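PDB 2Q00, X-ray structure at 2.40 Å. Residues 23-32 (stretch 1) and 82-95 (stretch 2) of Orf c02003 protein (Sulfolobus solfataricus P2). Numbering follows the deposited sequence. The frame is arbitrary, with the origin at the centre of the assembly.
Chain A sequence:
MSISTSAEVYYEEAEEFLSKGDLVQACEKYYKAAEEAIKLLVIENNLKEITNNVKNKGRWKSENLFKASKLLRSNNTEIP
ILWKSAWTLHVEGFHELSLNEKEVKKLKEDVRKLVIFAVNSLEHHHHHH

Stretch 1, residues 23-32: LVQACEKYYK
Stretch 2, residues 82-95: LWKSAWTLHVEGFH

How are the two stretches laid against each other? Both are helical, residues 23-32 and 82-95, and they run nearly antiparallel, their N-to-C directions 161° apart and their axes 8.0 Å apart at closest approach. The register is set by CA-CA distances of 4.9 Å for Val24-Phe94, 5.3 Å for Cys27-Leu89 and 5.1 Å for Tyr31-Ala86. Backbone angles stay helical throughout stretch 1, near -62/-43. Stretch 2 is similar until a wider pi-type turn at 89-95, where Val91 (-69/-77) and Gly93 (-85/-75) depart from the usual values and Phe94 N bonds to Leu89 O at 3.1 Å. No hydrogen bond crosses the contact.

What holds the beginning of stretch 1? Val24, chi1 t, meets Phe94, chi1 t with chi2 at 60°. Val24 CG1 lies 3.5 Å from Phe94 CD1, and Val24 O approaches the edge of that ring, 3.3 Å from Phe94 CD1. Gln25 points its CA-to-CB bond away, yet its m, m side chain returns far enough to bring Gln25 NE2 4.4 Å from Phe94 CE1.

What does Cys27 meet on the other helix? Its CA-to-CB bond points toward stretch 2, and with chi1 m its sulfur meets a glycine: Cys27 SG is 4.0 Å from Gly93 CA. There is no room for a CB there: an ideal one on Gly93 would lie 2.9 Å from Cys27 SG, a clash, and also 2.1 Å from Leu89 O within its own helix. Leu89 (m, t) completes the fit, its CD2 3.8 Å from Cys27 SG.

How does Glu28 fit among aromatic rings? With chi1 t and chi2 38°, it lays CG over the Phe94 face, 3.9 Å from the ring centroid and 4° off the normal, a CH-pi contact. Glu28 OE1 sits at the edge of the His90 ring, 3.2 Å from His90 CD2; buried here, OE1 has no polar partner in the model.

What do the two tyrosines contribute? Tyr30, chi1 m, has its CA-to-CB bond toward stretch 2, with Tyr30 CB 3.8 Å from Leu89 CD1, but its ring leads away. Tyr31 is the knob of the contact, chi1 t and chi2 64°, set among Trp83, Ala86, Trp87 and His90. Its ring forms an offset stack with that of His90, chi1 t, with centroids 3.9 Å apart and planes at 7°. Tyr31 CD1 is 3.1 Å from Ala86 O, and Tyr31 CE1 is 3.4 Å from Trp83 CH2 in an oblique pairing at 43°. Tyr31 OH meets the Trp87 edge, 3.5 Å from Trp87 CZ3; both tryptophans have chi1 t.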

# COMPACT_ATOMS: atom_id res chain seq x y z
N LEU A 23 -2.76 -16.75 2.74
CA LEU A 23 -1.73 -15.75 2.99
C LEU A 23 -1.08 -15.16 1.74
O LEU A 23 -0.80 -13.95 1.68
CB LEU A 23 -0.65 -16.34 3.90
CG LEU A 23 -1.16 -16.76 5.28
CD1 LEU A 23 -0.13 -17.65 5.97
CD2 LEU A 23 -1.45 -15.52 6.11
N VAL A 24 -0.85 -16.01 0.74
CA VAL A 24 -0.24 -15.57 -0.50
C VAL A 24 -1.07 -14.50 -1.21
O VAL A 24 -0.55 -13.48 -1.67
CB VAL A 24 -0.06 -16.74 -1.47
CG1 VAL A 24 0.66 -16.28 -2.73
CG2 VAL A 24 0.71 -17.85 -0.77
N GLN A 25 -2.37 -14.75 -1.29
CA GLN A 25 -3.29 -13.83 -1.94
C GLN A 25 -3.46 -12.55 -1.13
O GLN A 25 -3.43 -11.45 -1.69
CB GLN A 25 -4.64 -14.52 -2.16
CG GLN A 25 -4.69 -15.35 -3.44
CD GLN A 25 -4.85 -14.48 -4.68
OE1 GLN A 25 -5.91 -13.90 -4.91
NE2 GLN A 25 -3.79 -14.37 -5.47
N ALA A 26 -3.65 -12.72 0.17
CA ALA A 26 -3.82 -11.59 1.07
C ALA A 26 -2.65 -10.62 0.96
O ALA A 26 -2.85 -9.41 0.79
CB ALA A 26 -3.98 -12.09 2.52
N CYS A 27 -1.43 -11.15 1.05
CA CYS A 27 -0.23 -10.30 0.95
C CYS A 27 -0.27 -9.43 -0.30
O CYS A 27 -0.03 -8.22 -0.24
CB CYS A 27 1.04 -11.16 0.91
SG CYS A 27 1.44 -12.00 2.46
N GLU A 28 -0.56 -10.05 -1.44
CA GLU A 28 -0.61 -9.32 -2.69
C GLU A 28 -1.70 -8.25 -2.70
O GLU A 28 -1.50 -7.16 -3.25
CB GLU A 28 -0.80 -10.29 -3.86
CG GLU A 28 -0.62 -9.64 -5.23
CD GLU A 28 0.51 -8.59 -5.26
OE1 GLU A 28 1.63 -8.87 -4.80
OE2 GLU A 28 0.25 -7.47 -5.75
N LYS A 29 -2.84 -8.54 -2.08
CA LYS A 29 -3.93 -7.57 -2.04
C LYS A 29 -3.59 -6.43 -1.10
O LYS A 29 -3.94 -5.27 -1.37
CB LYS A 29 -5.25 -8.23 -1.61
CG LYS A 29 -6.12 -8.65 -2.79
CD LYS A 29 -5.66 -9.93 -3.44
CE LYS A 29 -5.85 -9.89 -4.96
NZ LYS A 29 -7.14 -9.25 -5.38
N TYR A 30 -2.91 -6.76 -0.01
CA TYR A 30 -2.49 -5.75 0.95
C TYR A 30 -1.51 -4.83 0.26
O TYR A 30 -1.52 -3.62 0.47
CB TYR A 30 -1.82 -6.38 2.17
CG TYR A 30 -2.77 -6.96 3.19
CD1 TYR A 30 -3.70 -6.15 3.84
CD2 TYR A 30 -2.73 -8.33 3.51
CE1 TYR A 30 -4.57 -6.68 4.79
CE2 TYR A 30 -3.59 -8.87 4.47
CZ TYR A 30 -4.52 -8.03 5.11
OH TYR A 30 -5.38 -8.53 6.07
N TYR A 31 -0.64 -5.40 -0.57
CA TYR A 31 0.34 -4.59 -1.27
C TYR A 31 -0.38 -3.69 -2.28
O TYR A 31 -0.10 -2.50 -2.37
CB TYR A 31 1.36 -5.47 -1.99
CG TYR A 31 2.38 -4.66 -2.76
CD1 TYR A 31 3.26 -3.80 -2.10
CD2 TYR A 31 2.45 -4.74 -4.16
CE1 TYR A 31 4.19 -3.04 -2.80
CE2 TYR A 31 3.38 -3.98 -4.87
CZ TYR A 31 4.24 -3.13 -4.18
OH TYR A 31 5.12 -2.35 -4.87
N LYS A 32 -1.31 -4.26 -3.05
CA LYS A 32 -2.07 -3.48 -4.02
C LYS A 32 -2.82 -2.37 -3.30
O LYS A 32 -2.95 -1.27 -3.83
CB LYS A 32 -3.05 -4.38 -4.78
CG LYS A 32 -2.38 -5.23 -5.84
CD LYS A 32 -3.39 -6.07 -6.60
CE LYS A 32 -2.74 -6.86 -7.74
NZ LYS A 32 -3.80 -7.59 -8.52
N LEU A 82 5.86 2.96 6.24
CA LEU A 82 4.68 2.11 6.11
C LEU A 82 4.83 1.45 4.74
O LEU A 82 4.51 0.26 4.56
CB LEU A 82 3.40 2.95 6.15
CG LEU A 82 2.81 3.29 7.52
CD1 LEU A 82 3.92 3.58 8.50
CD2 LEU A 82 1.88 4.49 7.39
N TRP A 83 5.33 2.21 3.79
CA TRP A 83 5.54 1.67 2.45
C TRP A 83 6.49 0.46 2.45
O TRP A 83 6.25 -0.52 1.73
CB TRP A 83 6.08 2.75 1.51
CG TRP A 83 6.38 2.18 0.17
CD1 TRP A 83 7.62 1.99 -0.38
CD2 TRP A 83 5.44 1.62 -0.76
NE1 TRP A 83 7.50 1.34 -1.59
CE2 TRP A 83 6.17 1.10 -1.85
CE3 TRP A 83 4.04 1.51 -0.78
CZ2 TRP A 83 5.56 0.48 -2.94
CZ3 TRP A 83 3.43 0.89 -1.86
CH2 TRP A 83 4.19 0.38 -2.93
N LYS A 84 7.56 0.51 3.25
CA LYS A 84 8.50 -0.61 3.30
C LYS A 84 7.78 -1.91 3.63
O LYS A 84 7.99 -2.93 2.98
CB LYS A 84 9.61 -0.34 4.33
CG LYS A 84 10.53 0.82 3.97
CD LYS A 84 11.71 0.94 4.95
CE LYS A 84 12.62 2.13 4.63
NZ LYS A 84 11.94 3.46 4.80
N SER A 85 6.92 -1.85 4.65
CA SER A 85 6.12 -3.01 5.07
C SER A 85 5.32 -3.57 3.88
O SER A 85 5.22 -4.79 3.69
CB SER A 85 5.13 -2.62 6.16
OG SER A 85 5.81 -2.08 7.27
N ALA A 86 4.75 -2.66 3.10
CA ALA A 86 3.98 -3.06 1.94
C ALA A 86 4.92 -3.83 1.00
O ALA A 86 4.58 -4.90 0.49
CB ALA A 86 3.39 -1.81 1.22
N TRP A 87 6.12 -3.27 0.79
CA TRP A 87 7.10 -3.90 -0.09
C TRP A 87 7.45 -5.29 0.42
O TRP A 87 7.51 -6.24 -0.35
CB TRP A 87 8.36 -3.01 -0.18
CG TRP A 87 9.39 -3.48 -1.17
CD1 TRP A 87 10.65 -3.94 -0.90
CD2 TRP A 87 9.23 -3.58 -2.60
NE1 TRP A 87 11.28 -4.33 -2.06
CE2 TRP A 87 10.44 -4.12 -3.12
CE3 TRP A 87 8.19 -3.28 -3.48
CZ2 TRP A 87 10.62 -4.37 -4.48
CZ3 TRP A 87 8.38 -3.52 -4.84
CH2 TRP A 87 9.58 -4.06 -5.33
N THR A 88 7.66 -5.41 1.73
CA THR A 88 8.01 -6.70 2.35
C THR A 88 6.92 -7.72 2.09
O THR A 88 7.19 -8.88 1.78
CB THR A 88 8.15 -6.60 3.87
OG1 THR A 88 9.14 -5.62 4.22
CG2 THR A 88 8.54 -7.96 4.44
N LEU A 89 5.68 -7.27 2.24
CA LEU A 89 4.55 -8.15 1.99
C LEU A 89 4.63 -8.60 0.54
O LEU A 89 4.42 -9.78 0.24
CB LEU A 89 3.22 -7.39 2.24
CG LEU A 89 2.78 -7.30 3.70
CD1 LEU A 89 1.62 -6.36 3.87
CD2 LEU A 89 2.41 -8.70 4.15
N HIS A 90 4.94 -7.66 -0.35
CA HIS A 90 5.03 -7.95 -1.77
C HIS A 90 6.09 -8.99 -2.11
O HIS A 90 5.79 -10.03 -2.70
CB HIS A 90 5.32 -6.66 -2.54
CG HIS A 90 5.26 -6.82 -4.03
ND1 HIS A 90 5.99 -6.03 -4.89
CD2 HIS A 90 4.54 -7.66 -4.81
CE1 HIS A 90 5.73 -6.38 -6.14
NE2 HIS A 90 4.85 -7.37 -6.11
N VAL A 91 7.34 -8.70 -1.76
CA VAL A 91 8.45 -9.61 -2.05
C VAL A 91 8.43 -10.91 -1.25
O VAL A 91 8.05 -11.96 -1.77
CB VAL A 91 9.81 -8.92 -1.81
CG1 VAL A 91 10.94 -9.89 -2.08
CG2 VAL A 91 9.93 -7.71 -2.72
N GLU A 92 8.82 -10.84 0.01
CA GLU A 92 8.86 -12.01 0.89
C GLU A 92 7.53 -12.73 1.05
O GLU A 92 7.49 -13.93 1.33
CB GLU A 92 9.36 -11.59 2.27
CG GLU A 92 10.84 -11.26 2.28
CD GLU A 92 11.29 -10.66 3.59
OE1 GLU A 92 10.94 -11.24 4.65
OE2 GLU A 92 11.99 -9.63 3.56
N GLY A 93 6.43 -12.01 0.85
CA GLY A 93 5.12 -12.62 1.01
C GLY A 93 4.58 -13.33 -0.22
O GLY A 93 4.56 -14.56 -0.28
N PHE A 94 4.14 -12.55 -1.19
CA PHE A 94 3.58 -13.09 -2.42
C PHE A 94 4.60 -13.87 -3.26
O PHE A 94 4.33 -14.99 -3.70
CB PHE A 94 2.98 -11.95 -3.25
CG PHE A 94 2.29 -12.41 -4.50
CD1 PHE A 94 1.20 -13.28 -4.44
CD2 PHE A 94 2.72 -11.96 -5.76
CE1 PHE A 94 0.55 -13.70 -5.60
CE2 PHE A 94 2.08 -12.37 -6.93
CZ PHE A 94 0.99 -13.24 -6.86
N HIS A 95 5.77 -13.28 -3.46
CA HIS A 95 6.79 -13.92 -4.28
C HIS A 95 7.56 -15.06 -3.61
O HIS A 95 7.56 -16.19 -4.11
CB HIS A 95 7.77 -12.85 -4.81
CG HIS A 95 7.14 -11.89 -5.77
ND1 HIS A 95 6.65 -12.28 -7.00
CD2 HIS A 95 6.89 -10.56 -5.67
CE1 HIS A 95 6.13 -11.23 -7.62
NE2 HIS A 95 6.26 -10.18 -6.83